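Local coordinates for protein putative rubredoxin reductase (Rhodopseudomonas palustris, PDB 3FG2) that probably passes electrons from NADH through its bound FAD to a ferredoxin that serves the cytochrome P450 CYP199A2, at residues 113-118 / 208-213; 170-175 / 201-206; 184-189 / 364-369; 188-193 / 322-327. All coordinates share one frame; numbering follows the deposited sequence.

How the contacts relate
Following the chain from the N terminus, contact 1 begins first, in the loop 113-118. It closes its loop when strand 207-213 comes back beside it. Contact 2 falls wholly within that loop and closes a shorter one between 170-175 and 201-206. Helix 184-196 lies between the two segments of contact 2 and starts both contact 4 and contact 3. Contact 4 closes at 322-327 and contact 3 later, at 364-369, so both cross contacts 1 and 2. Contacts 1 and 2 hold together parts of the pyridine nucleotide-disulphide oxidoreductase region. Contacts 3 and 4 share Ser-188 and Tyr-189 and tie that region to the antiparallel sheet of the C-terminal part.

Contact 1: residues 113-118 / 208-213; sequences LDVPNA and TEIAAE
Ile-210 N donates a hydrogen bond to Pro-116 O, 3.1 Å away, with an N-H angle of 155°. The acceptor belongs to a type II beta turn from Val-115 to Ala-118. This turn lies against strand 207-213, an outermost strand of a three-stranded antiparallel sheet. On its other side the strand pairs with strand 216-222, where Thr-208 and Glu-209 both face Val-221 in a classic beta bulge. Val-115 packs on the backbone of this bulge. Its CG1 is 3.3 Å from Glu-209 CA, and its CG2 is 3.4 Å from Thr-208 C. With CG1 anti to the carbonyl carbon (chi1 -62°), Ile-210 uses that atom to meet Val-115 CG1 at 3.8 Å. Beyond it, Ile-210 CD1 ends 4.1 Å from Leu-113 CD2. An alanine at Val-115 would probably leave a gap over Thr-208 and Glu-209 and take the apolar mate from Ile-210 CG1. Pro-116 brings CD to 3.4 Å from Thr-208 O. Asn-117 CB lies 3.3 Å from Ile-210 O, and Asn-117 OD1 approaches Ala-212 CB at 3.7 Å. With one backbone hydrogen bond and otherwise van der Waals contact, the fit of the turn on the strand depends mostly on shape and not on charge.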
loop_
_atom_site.group_PDB
_atom_site.type_symbol
_atom_site.label_atom_id
_atom_site.label_comp_id
_atom_site.label_asym_id
_atom_site.label_seq_id
_atom_site.Cartn_x
_atom_site.Cartn_y
_atom_site.Cartn_z
ATOM N N LEU A 113 12.491 12.892 0.211
ATOM C CA LEU A 113 12.191 14.170 0.844
ATOM C C LEU A 113 13.122 15.175 0.165
ATOM O O LEU A 113 14.345 15.049 0.251
ATOM C CB LEU A 113 12.490 14.108 2.342
ATOM C CG LEU A 113 12.161 15.372 3.137
ATOM C CD1 LEU A 113 10.647 15.582 3.150
ATOM C CD2 LEU A 113 12.695 15.242 4.546
ATOM N N ASP A 114 12.540 16.159 -0.513
ATOM C CA ASP A 114 13.300 17.173 -1.242
ATOM C C ASP A 114 13.633 18.381 -0.363
ATOM O O ASP A 114 13.202 19.504 -0.630
ATOM C CB ASP A 114 12.487 17.617 -2.458
ATOM C CG ASP A 114 13.309 18.397 -3.468
ATOM O OD1 ASP A 114 14.526 18.602 -3.255
ATOM O OD2 ASP A 114 12.719 18.804 -4.490
ATOM N N VAL A 115 14.433 18.150 0.670
ATOM C CA VAL A 115 14.786 19.207 1.606
ATOM C C VAL A 115 16.269 19.158 1.985
ATOM O O VAL A 115 16.883 18.095 1.966
ATOM C CB VAL A 115 13.880 19.066 2.861
ATOM C CG1 VAL A 115 14.691 19.153 4.132
ATOM C CG2 VAL A 115 12.784 20.109 2.823
ATOM N N PRO A 116 16.867 20.313 2.325
ATOM C CA PRO A 116 18.285 20.330 2.702
ATOM C C PRO A 116 18.596 19.318 3.805
ATOM O O PRO A 116 17.824 19.172 4.763
ATOM C CB PRO A 116 18.501 21.768 3.156
ATOM C CG PRO A 116 17.598 22.533 2.236
ATOM C CD PRO A 116 16.328 21.685 2.270
ATOM N N ASN A 117 19.720 18.618 3.653
ATOM C CA ASN A 117 20.150 17.610 4.624
ATOM C C ASN A 117 19.183 16.425 4.762
ATOM O O ASN A 117 19.334 15.594 5.662
ATOM C CB ASN A 117 20.366 18.258 5.999
ATOM C CG ASN A 117 21.750 18.884 6.152
ATOM O OD1 ASN A 117 22.033 19.544 7.158
ATOM N ND2 ASN A 117 22.617 18.672 5.168
ATOM N N ALA A 118 18.206 16.332 3.866
ATOM C CA ALA A 118 17.236 15.242 3.924
ATOM C C ALA A 118 17.876 13.869 3.754
ATOM O O ALA A 118 17.271 12.850 4.098
ATOM C CB ALA A 118 16.170 15.438 2.866
ATOM N N THR A 208 10.954 22.079 5.731
ATOM C CA THR A 208 11.669 22.948 4.802
ATOM C C THR A 208 13.172 22.741 4.910
ATOM O O THR A 208 13.930 23.234 4.076
ATOM C CB THR A 208 11.386 24.437 5.083
ATOM O OG1 THR A 208 11.773 24.749 6.426
ATOM C CG2 THR A 208 9.908 24.751 4.888
ATOM N N GLU A 209 13.594 22.007 5.939
ATOM C CA GLU A 209 15.009 21.748 6.178
ATOM C C GLU A 209 15.183 20.781 7.350
ATOM O O GLU A 209 14.364 20.759 8.267
ATOM C CB GLU A 209 15.723 23.076 6.485
ATOM C CG GLU A 209 17.116 22.952 7.085
ATOM C CD GLU A 209 17.767 24.314 7.375
ATOM O OE1 GLU A 209 17.132 25.155 8.045
ATOM O OE2 GLU A 209 18.919 24.544 6.941
ATOM N N ILE A 210 16.236 19.968 7.302
ATOM C CA ILE A 210 16.541 19.043 8.384
ATOM C C ILE A 210 17.730 19.642 9.124
ATOM O O ILE A 210 18.847 19.663 8.597
ATOM C CB ILE A 210 16.965 17.648 7.873
ATOM C CG1 ILE A 210 15.823 17.006 7.077
ATOM C CG2 ILE A 210 17.411 16.780 9.059
ATOM C CD1 ILE A 210 14.489 16.987 7.802
ATOM N N ALA A 211 17.487 20.139 10.332
ATOM C CA ALA A 211 18.545 20.742 11.132
ATOM C C ALA A 211 19.546 19.688 11.595
ATOM O O ALA A 211 19.177 18.656 12.168
ATOM C CB ALA A 211 17.948 21.466 12.341
ATOM N N ALA A 212 20.821 19.947 11.338
ATOM C CA ALA A 212 21.846 19.012 11.742
ATOM C C ALA A 212 23.030 19.716 12.384
ATOM O O ALA A 212 23.215 20.927 12.250
ATOM C CB ALA A 212 22.309 18.198 10.553
ATOM N N GLU A 213 23.817 18.925 13.098
ATOM C CA GLU A 213 25.011 19.390 13.776
ATOM C C GLU A 213 26.041 18.364 13.330
ATOM O O GLU A 213 25.943 17.183 13.664
ATOM C CB GLU A 213 24.782 19.354 15.284
ATOM C CG GLU A 213 25.952 19.804 16.108
ATOM C CD GLU A 213 26.760 18.647 16.636
ATOM O OE1 GLU A 213 26.178 17.762 17.303
ATOM O OE2 GLU A 213 27.978 18.631 16.386
#

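Contact 2: residues 170-175 / 201-206; sequences VVELAP and MHYGVR
This is a main-chain pairing of two parallel strands, 167-171 and 200-202, at one edge of a five-stranded parallel sheet. His-202 N binds Val-170 O at 2.8 Å. His-202 O in turn accepts Glu-172 N at 2.9 Å. On the face of Val-170 the Met-201 chain bends at chi2 (61°), which brings SD to 3.6 Å from Val-170 CB. Helix 184-196 joins the two strands in a beta-alpha-beta unit of this Rossmann-type domain, which probably binds NADH. Past the strands the loops stay together: Val-205 N reaches Glu-172 O at 3.3 Å, and Gly-204 N makes a weak bond to Ala-174 O. Pro-175 O lies 3.4 Å above the Tyr-203 ring, offset toward its rim, while Ala-174 O comes to the ring edge. Leu-173 CD1 touches Arg-206 CG at 3.3 Å. Glu-172 turns back on its own loop, and OE1 accepts Ala-174 N at 3.1 Å. Glu-172 OE2 is bound by Ala-150 N, in what is probably the glycine-rich turn (GxGxxG) of the NADH-binding domain, and His-202 NE2 is bonded to Asp-169.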
loop_
_atom_site.group_PDB
_atom_site.type_symbol
_atom_site.label_atom_id
_atom_site.label_comp_id
_atom_site.label_asym_id
_atom_site.label_seq_id
_atom_site.Cartn_x
_atom_site.Cartn_y
_atom_site.Cartn_z
ATOM N N VAL A 170 4.485 14.248 14.893
ATOM C CA VAL A 170 4.015 13.970 13.541
ATOM C C VAL A 170 3.739 15.255 12.769
ATOM O O VAL A 170 2.939 16.090 13.188
ATOM C CB VAL A 170 2.733 13.112 13.559
ATOM C CG1 VAL A 170 2.199 12.954 12.142
ATOM C CG2 VAL A 170 3.026 11.748 14.170
ATOM N N VAL A 171 4.412 15.395 11.634
ATOM C CA VAL A 171 4.281 16.561 10.772
ATOM C C VAL A 171 3.450 16.259 9.521
ATOM O O VAL A 171 3.852 15.452 8.681
ATOM C CB VAL A 171 5.679 17.062 10.338
ATOM C CG1 VAL A 171 5.550 18.128 9.254
ATOM C CG2 VAL A 171 6.424 17.607 11.547
ATOM N N GLU A 172 2.295 16.911 9.412
ATOM C CA GLU A 172 1.398 16.746 8.266
ATOM C C GLU A 172 1.044 18.108 7.664
ATOM O O GLU A 172 0.732 19.055 8.392
ATOM C CB GLU A 172 0.108 16.032 8.680
ATOM C CG GLU A 172 -0.943 15.996 7.575
ATOM C CD GLU A 172 -0.445 15.308 6.308
ATOM O OE1 GLU A 172 -0.919 15.668 5.206
ATOM O OE2 GLU A 172 0.412 14.404 6.409
ATOM N N LEU A 173 1.080 18.200 6.337
ATOM C CA LEU A 173 0.765 19.458 5.661
ATOM C C LEU A 173 -0.734 19.750 5.658
ATOM O O LEU A 173 -1.146 20.906 5.736
ATOM C CB LEU A 173 1.293 19.450 4.220
ATOM C CG LEU A 173 1.012 20.742 3.435
ATOM C CD1 LEU A 173 1.561 21.938 4.214
ATOM C CD2 LEU A 173 1.640 20.663 2.035
ATOM N N ALA A 174 -1.542 18.701 5.575
ATOM C CA ALA A 174 -2.990 18.850 5.580
ATOM C C ALA A 174 -3.493 19.181 6.985
ATOM O O ALA A 174 -2.777 19.017 7.974
ATOM C CB ALA A 174 -3.638 17.566 5.086
ATOM N N PRO A 175 -4.742 19.655 7.091
ATOM C CA PRO A 175 -5.326 20.003 8.389
ATOM C C PRO A 175 -5.693 18.802 9.276
ATOM O O PRO A 175 -6.039 18.983 10.446
ATOM C CB PRO A 175 -6.544 20.831 8.000
ATOM C CG PRO A 175 -6.959 20.195 6.706
ATOM C CD PRO A 175 -5.648 20.032 5.991
ATOM N N MET A 201 0.854 16.047 17.468
ATOM C CA MET A 201 0.480 16.229 16.070
ATOM C C MET A 201 0.655 17.681 15.622
ATOM O O MET A 201 0.318 18.608 16.357
ATOM C CB MET A 201 -0.976 15.807 15.862
ATOM C CG MET A 201 -1.133 14.647 14.902
ATOM S SD MET A 201 -0.284 13.148 15.480
ATOM C CE MET A 201 -1.417 11.885 14.892
ATOM N N HIS A 202 1.181 17.873 14.415
ATOM C CA HIS A 202 1.387 19.208 13.858
ATOM C C HIS A 202 0.769 19.272 12.463
ATOM O O HIS A 202 1.199 18.557 11.552
ATOM C CB HIS A 202 2.878 19.503 13.763
ATOM C CG HIS A 202 3.594 19.394 15.071
ATOM N ND1 HIS A 202 3.645 20.429 15.981
ATOM C CD2 HIS A 202 4.278 18.367 15.628
ATOM C CE1 HIS A 202 4.337 20.045 17.040
ATOM N NE2 HIS A 202 4.731 18.799 16.852
ATOM N N TYR A 203 -0.232 20.128 12.294
ATOM C CA TYR A 203 -0.904 20.256 11.007
ATOM C C TYR A 203 -0.587 21.547 10.261
ATOM O O TYR A 203 -0.098 22.509 10.846
ATOM C CB TYR A 203 -2.421 20.152 11.196
ATOM C CG TYR A 203 -2.855 18.867 11.845
ATOM C CD1 TYR A 203 -3.229 18.829 13.188
ATOM C CD2 TYR A 203 -2.867 17.674 11.122
ATOM C CE1 TYR A 203 -3.606 17.628 13.798
ATOM C CE2 TYR A 203 -3.235 16.481 11.715
ATOM C CZ TYR A 203 -3.606 16.461 13.050
ATOM O OH TYR A 203 -3.979 15.270 13.622
ATOM N N GLY A 204 -0.879 21.545 8.963
ATOM C CA GLY A 204 -0.660 22.716 8.136
ATOM C C GLY A 204 0.778 23.124 7.908
ATOM O O GLY A 204 1.039 24.279 7.566
ATOM N N VAL A 205 1.707 22.186 8.070
ATOM C CA VAL A 205 3.121 22.482 7.888
ATOM C C VAL A 205 3.897 21.452 7.057
ATOM O O VAL A 205 3.528 20.276 6.992
ATOM C CB VAL A 205 3.818 22.640 9.259
ATOM C CG1 VAL A 205 3.447 23.987 9.878
ATOM C CG2 VAL A 205 3.391 21.500 10.198
ATOM N N ARG A 206 4.966 21.922 6.417
ATOM C CA ARG A 206 5.843 21.088 5.597
ATOM C C ARG A 206 7.235 21.195 6.181
ATOM O O ARG A 206 7.553 22.173 6.864
ATOM C CB ARG A 206 5.970 21.613 4.164
ATOM C CG ARG A 206 4.713 21.777 3.365
ATOM C CD ARG A 206 5.051 22.562 2.099
ATOM N NE ARG A 206 6.095 21.904 1.318
ATOM C CZ ARG A 206 5.882 21.263 0.171
ATOM N NH1 ARG A 206 4.658 21.193 -0.343
ATOM N NH2 ARG A 206 6.895 20.677 -0.457
#

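Contact 3: residues 184-189 / 364-369; sequences PEISSY and GIESVN
Ile-186 lies obliquely across the side chain of Glu-366, with its CG1 3.6 Å from Glu-366 OE1 and 3.8 Å from Glu-366 CB. The isoleucine thus covers the carboxylate with a methylene and offers it no polar partner. Further along, Ile-186 CD1 reaches Val-368 CG2 at 4.2 Å. Tyr-189 and Val-368 meet tip to tip. Here Val-368 CG1 stands obliquely to the ring, 3.6 Å from Tyr-189 CE2. Tyr-189 CG is anti to the backbone N (chi1 174°), and the ring that follows from it meets the strand through CE2. The N-terminal start of helix 184-196, from the Rossmann-type region, is laid on strand 361-368 of the antiparallel C-terminal sheet. The segment axes run almost parallel, 14° apart, with a closest approach of 9.9 Å. The second shell fixes the polar ends. Thr-183 OG1 is hydrogen-bonded to Glu-366 OE1 and also to Glu-185 OE1. The two carboxylates come within 4.8 Å, from Glu-185 OE1 to Glu-366 OE1, and this closeness would probably raise the pKa of one of them. Tyr-189 is held by its hydroxyl on Asp-327 and by an edge-to-face stack with Phe-352. An alanine at Tyr-189 would probably open a gap beside Val-368 CG1, cost Asp-327 OD1 its hydroxyl donor and take the ring from the edge-to-face stack with Phe-352. Asn-369 OD1 takes the backbone N of Lys-328.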
loop_
_atom_site.group_PDB
_atom_site.type_symbol
_atom_site.label_atom_id
_atom_site.label_comp_id
_atom_site.label_asym_id
_atom_site.label_seq_id
_atom_site.Cartn_x
_atom_site.Cartn_y
_atom_site.Cartn_z
ATOM N N PRO A 184 -13.078 12.952 7.620
ATOM C CA PRO A 184 -12.805 13.655 8.881
ATOM C C PRO A 184 -13.093 12.936 10.202
ATOM O O PRO A 184 -12.313 13.055 11.147
ATOM C CB PRO A 184 -13.613 14.945 8.737
ATOM C CG PRO A 184 -13.559 15.198 7.260
ATOM C CD PRO A 184 -13.843 13.816 6.706
ATOM N N GLU A 185 -14.199 12.201 10.283
ATOM C CA GLU A 185 -14.526 11.505 11.525
ATOM C C GLU A 185 -13.462 10.473 11.898
ATOM O O GLU A 185 -13.227 10.218 13.080
ATOM C CB GLU A 185 -15.896 10.826 11.436
ATOM C CG GLU A 185 -17.033 11.729 10.973
ATOM C CD GLU A 185 -16.945 12.081 9.475
ATOM O OE1 GLU A 185 -16.485 11.228 8.671
ATOM O OE2 GLU A 185 -17.352 13.208 9.101
ATOM N N ILE A 186 -12.821 9.876 10.900
ATOM C CA ILE A 186 -11.773 8.899 11.172
ATOM C C ILE A 186 -10.497 9.613 11.615
ATOM O O ILE A 186 -9.846 9.198 12.580
ATOM C CB ILE A 186 -11.474 8.022 9.930
ATOM C CG1 ILE A 186 -12.737 7.250 9.525
ATOM C CG2 ILE A 186 -10.346 7.048 10.229
ATOM C CD1 ILE A 186 -13.328 6.393 10.638
ATOM N N SER A 187 -10.145 10.696 10.925
ATOM C CA SER A 187 -8.953 11.459 11.284
ATOM C C SER A 187 -9.067 11.932 12.723
ATOM O O SER A 187 -8.146 11.768 13.521
ATOM C CB SER A 187 -8.793 12.676 10.379
ATOM O OG SER A 187 -8.730 12.293 9.022
ATOM N N SER A 188 -10.211 12.522 13.046
ATOM C CA SER A 188 -10.463 13.028 14.388
ATOM C C SER A 188 -10.224 11.950 15.449
ATOM O O SER A 188 -9.477 12.168 16.404
ATOM C CB SER A 188 -11.899 13.550 14.477
ATOM O OG SER A 188 -12.194 14.028 15.776
ATOM N N TYR A 189 -10.854 10.789 15.278
ATOM C CA TYR A 189 -10.703 9.689 16.232
ATOM C C TYR A 189 -9.235 9.337 16.459
ATOM O O TYR A 189 -8.770 9.241 17.597
ATOM C CB TYR A 189 -11.434 8.429 15.739
ATOM C CG TYR A 189 -11.183 7.212 16.612
ATOM C CD1 TYR A 189 -11.806 7.080 17.860
ATOM C CD2 TYR A 189 -10.274 6.227 16.223
ATOM C CE1 TYR A 189 -11.526 5.997 18.705
ATOM C CE2 TYR A 189 -9.983 5.133 17.060
ATOM C CZ TYR A 189 -10.614 5.028 18.299
ATOM O OH TYR A 189 -10.329 3.959 19.126
ATOM N N GLY A 364 -18.962 3.696 0.770
ATOM C CA GLY A 364 -17.910 3.046 1.527
ATOM C C GLY A 364 -18.151 3.029 3.014
ATOM O O GLY A 364 -18.953 3.815 3.525
ATOM N N ILE A 365 -17.464 2.121 3.707
ATOM C CA ILE A 365 -17.584 2.014 5.154
ATOM C C ILE A 365 -16.203 1.958 5.776
ATOM O O ILE A 365 -15.384 1.112 5.410
ATOM C CB ILE A 365 -18.309 0.743 5.604
ATOM C CG1 ILE A 365 -19.690 0.647 4.962
ATOM C CG2 ILE A 365 -18.457 0.758 7.117
ATOM C CD1 ILE A 365 -20.469 -0.596 5.408
ATOM N N GLU A 366 -15.960 2.859 6.720
ATOM C CA GLU A 366 -14.694 2.941 7.436
ATOM C C GLU A 366 -15.016 2.499 8.860
ATOM O O GLU A 366 -15.666 3.228 9.608
ATOM C CB GLU A 366 -14.193 4.382 7.428
ATOM C CG GLU A 366 -14.136 5.017 6.041
ATOM C CD GLU A 366 -14.040 6.534 6.118
ATOM O OE1 GLU A 366 -14.940 7.155 6.732
ATOM O OE2 GLU A 366 -13.070 7.104 5.570
ATOM N N SER A 367 -14.565 1.305 9.223
ATOM C CA SER A 367 -14.848 0.740 10.537
ATOM C C SER A 367 -13.670 0.679 11.497
ATOM O O SER A 367 -12.624 0.146 11.158
ATOM C CB SER A 367 -15.409 -0.673 10.370
ATOM O OG SER A 367 -16.488 -0.691 9.453
ATOM N N VAL A 368 -13.855 1.214 12.699
ATOM C CA VAL A 368 -12.814 1.186 13.720
ATOM C C VAL A 368 -13.192 0.126 14.746
ATOM O O VAL A 368 -14.220 0.243 15.414
ATOM C CB VAL A 368 -12.678 2.542 14.441
ATOM C CG1 VAL A 368 -11.786 2.391 15.668
ATOM C CG2 VAL A 368 -12.092 3.569 13.502
ATOM N N ASN A 369 -12.358 -0.903 14.868
ATOM C CA ASN A 369 -12.607 -2.004 15.800
ATOM C C ASN A 369 -14.061 -2.481 15.716
ATOM O O ASN A 369 -14.732 -2.642 16.738
ATOM C CB ASN A 369 -12.303 -1.574 17.237
ATOM C CG ASN A 369 -10.921 -0.971 17.391
ATOM O OD1 ASN A 369 -9.913 -1.544 16.946
ATOM N ND2 ASN A 369 -10.861 0.190 18.045
#

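Contact 4: residues 188-193 / 322-327; sequences SYFHDR and SDQGDD
Arg-193 is bent twice: chi2 (-68°) turns CD, and chi3 (-74°) then sets NE against the carboxylate of Asp-327. Asp-327 closes a tight beta hairpin. Gln-324 to Asp-327 form a type II' turn between strands 319-324 and 327-333 of the C-terminal sheet, and helix 184-196 packs against that turn. Arg-193 NE gives a salt bridge to Asp-327 OD2, 2.8 Å long and straight (179°). It uses the syn lone pair of OD2, and the oxygen lies in the guanidinium plane. The other oxygen, Asp-327 OD1, receives Tyr-189 OH at 2.6 Å, from above the carboxylate plane. Asn-369 ND2 also binds OD1. Three donors thus grip a buried carboxylate, which would probably keep it ionised. Arg-193 CG lies 3.4 Å above one face of the Tyr-189 ring, so the arginine stem packs on the same tyrosine that shares its aspartate. Phe-190 fills the space beside these polar groups. Its CE2 touches Asp-327 CB at 3.8 Å. The amide of Gln-324 lies over a face of the Phe-190 ring, with the planes well out of parallel and Gln-324 OE1 3.3 Å from Phe-190 CD2. Gln-324 OE1 is bonded to His-194 on the same helix. On its other side the amide is fixed in rotation by Gln-324 NE2, which donates to Ser-322 OG at 3.2 Å.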
loop_
_atom_site.group_PDB
_atom_site.type_symbol
_atom_site.label_atom_id
_atom_site.label_comp_id
_atom_site.label_asym_id
_atom_site.label_seq_id
_atom_site.Cartn_x
_atom_site.Cartn_y
_atom_site.Cartn_z
ATOM N N SER A 188 -10.211 12.522 13.046
ATOM C CA SER A 188 -10.463 13.028 14.388
ATOM C C SER A 188 -10.224 11.950 15.449
ATOM O O SER A 188 -9.477 12.168 16.404
ATOM C CB SER A 188 -11.899 13.550 14.477
ATOM O OG SER A 188 -12.194 14.028 15.776
ATOM N N TYR A 189 -10.854 10.789 15.278
ATOM C CA TYR A 189 -10.703 9.689 16.232
ATOM C C TYR A 189 -9.235 9.337 16.459
ATOM O O TYR A 189 -8.770 9.241 17.597
ATOM C CB TYR A 189 -11.434 8.429 15.739
ATOM C CG TYR A 189 -11.183 7.212 16.612
ATOM C CD1 TYR A 189 -11.806 7.080 17.860
ATOM C CD2 TYR A 189 -10.274 6.227 16.223
ATOM C CE1 TYR A 189 -11.526 5.997 18.705
ATOM C CE2 TYR A 189 -9.983 5.133 17.060
ATOM C CZ TYR A 189 -10.614 5.028 18.299
ATOM O OH TYR A 189 -10.329 3.959 19.126
ATOM N N PHE A 190 -8.506 9.134 15.371
ATOM C CA PHE A 190 -7.105 8.773 15.482
ATOM C C PHE A 190 -6.229 9.903 15.991
ATOM O O PHE A 190 -5.175 9.657 16.587
ATOM C CB PHE A 190 -6.600 8.225 14.147
ATOM C CG PHE A 190 -7.010 6.808 13.909
ATOM C CD1 PHE A 190 -8.038 6.500 13.027
ATOM C CD2 PHE A 190 -6.409 5.773 14.628
ATOM C CE1 PHE A 190 -8.468 5.182 12.869
ATOM C CE2 PHE A 190 -6.831 4.447 14.478
ATOM C CZ PHE A 190 -7.861 4.152 13.600
ATOM N N HIS A 191 -6.661 11.141 15.769
ATOM C CA HIS A 191 -5.897 12.267 16.268
ATOM C C HIS A 191 -5.984 12.217 17.789
ATOM O O HIS A 191 -4.993 12.430 18.481
ATOM C CB HIS A 191 -6.462 13.595 15.766
ATOM C CG HIS A 191 -5.939 14.780 16.514
ATOM N ND1 HIS A 191 -6.403 15.136 17.763
ATOM C CD2 HIS A 191 -4.944 15.650 16.223
ATOM C CE1 HIS A 191 -5.717 16.173 18.209
ATOM N NE2 HIS A 191 -4.825 16.505 17.293
ATOM N N ASP A 192 -7.177 11.925 18.302
ATOM C CA ASP A 192 -7.389 11.843 19.743
ATOM C C ASP A 192 -6.584 10.687 20.351
ATOM O O ASP A 192 -5.845 10.874 21.321
ATOM C CB ASP A 192 -8.879 11.647 20.069
ATOM C CG ASP A 192 -9.722 12.892 19.795
ATOM O OD1 ASP A 192 -9.159 14.004 19.692
ATOM O OD2 ASP A 192 -10.961 12.761 19.703
ATOM N N ARG A 193 -6.728 9.498 19.777
ATOM C CA ARG A 193 -6.021 8.321 20.264
ATOM C C ARG A 193 -4.515 8.530 20.331
ATOM O O ARG A 193 -3.890 8.251 21.358
ATOM C CB ARG A 193 -6.335 7.123 19.373
ATOM C CG ARG A 193 -7.804 6.730 19.415
ATOM C CD ARG A 193 -8.166 6.165 20.781
ATOM N NE ARG A 193 -7.629 4.818 20.959
ATOM C CZ ARG A 193 -7.306 4.284 22.133
ATOM N NH1 ARG A 193 -7.456 4.983 23.250
ATOM N NH2 ARG A 193 -6.841 3.045 22.191
ATOM N N SER A 322 -5.688 -0.808 8.362
ATOM C CA SER A 322 -4.534 -0.196 9.006
ATOM C C SER A 322 -4.586 -0.554 10.485
ATOM O O SER A 322 -5.662 -0.553 11.089
ATOM C CB SER A 322 -4.584 1.327 8.825
ATOM O OG SER A 322 -3.408 1.944 9.312
ATOM N N ASP A 323 -3.429 -0.867 11.062
ATOM C CA ASP A 323 -3.347 -1.237 12.477
ATOM C C ASP A 323 -2.531 -0.182 13.213
ATOM O O ASP A 323 -1.303 -0.163 13.120
ATOM C CB ASP A 323 -2.667 -2.610 12.638
ATOM C CG ASP A 323 -3.440 -3.745 11.962
ATOM O OD1 ASP A 323 -2.942 -4.895 11.966
ATOM O OD2 ASP A 323 -4.539 -3.491 11.427
ATOM N N GLN A 324 -3.202 0.698 13.945
ATOM C CA GLN A 324 -2.498 1.750 14.668
ATOM C C GLN A 324 -2.663 1.575 16.165
ATOM O O GLN A 324 -3.762 1.749 16.710
ATOM C CB GLN A 324 -3.008 3.127 14.214
ATOM C CG GLN A 324 -2.697 3.439 12.739
ATOM C CD GLN A 324 -3.398 4.696 12.234
ATOM O OE1 GLN A 324 -3.586 5.655 12.984
ATOM N NE2 GLN A 324 -3.774 4.700 10.952
ATOM N N GLY A 325 -1.563 1.228 16.826
ATOM C CA GLY A 325 -1.601 1.016 18.261
ATOM C C GLY A 325 -2.504 -0.168 18.561
ATOM O O GLY A 325 -2.276 -1.270 18.067
ATOM N N ASP A 326 -3.542 0.051 19.358
ATOM C CA ASP A 326 -4.455 -1.034 19.682
ATOM C C ASP A 326 -5.727 -0.989 18.848
ATOM O O ASP A 326 -6.588 -1.849 18.990
ATOM C CB ASP A 326 -4.809 -1.001 21.168
ATOM C CG ASP A 326 -3.603 -1.224 22.050
ATOM O OD1 ASP A 326 -2.749 -2.056 21.673
ATOM O OD2 ASP A 326 -3.508 -0.585 23.117
ATOM N N ASP A 327 -5.839 0.008 17.975
ATOM C CA ASP A 327 -7.025 0.162 17.133
ATOM C C ASP A 327 -6.843 -0.446 15.749
ATOM O O ASP A 327 -5.744 -0.432 15.193
ATOM C CB ASP A 327 -7.389 1.645 16.963
ATOM C CG ASP A 327 -7.878 2.289 18.249
ATOM O OD1 ASP A 327 -8.868 1.798 18.830
ATOM O OD2 ASP A 327 -7.273 3.298 18.672
#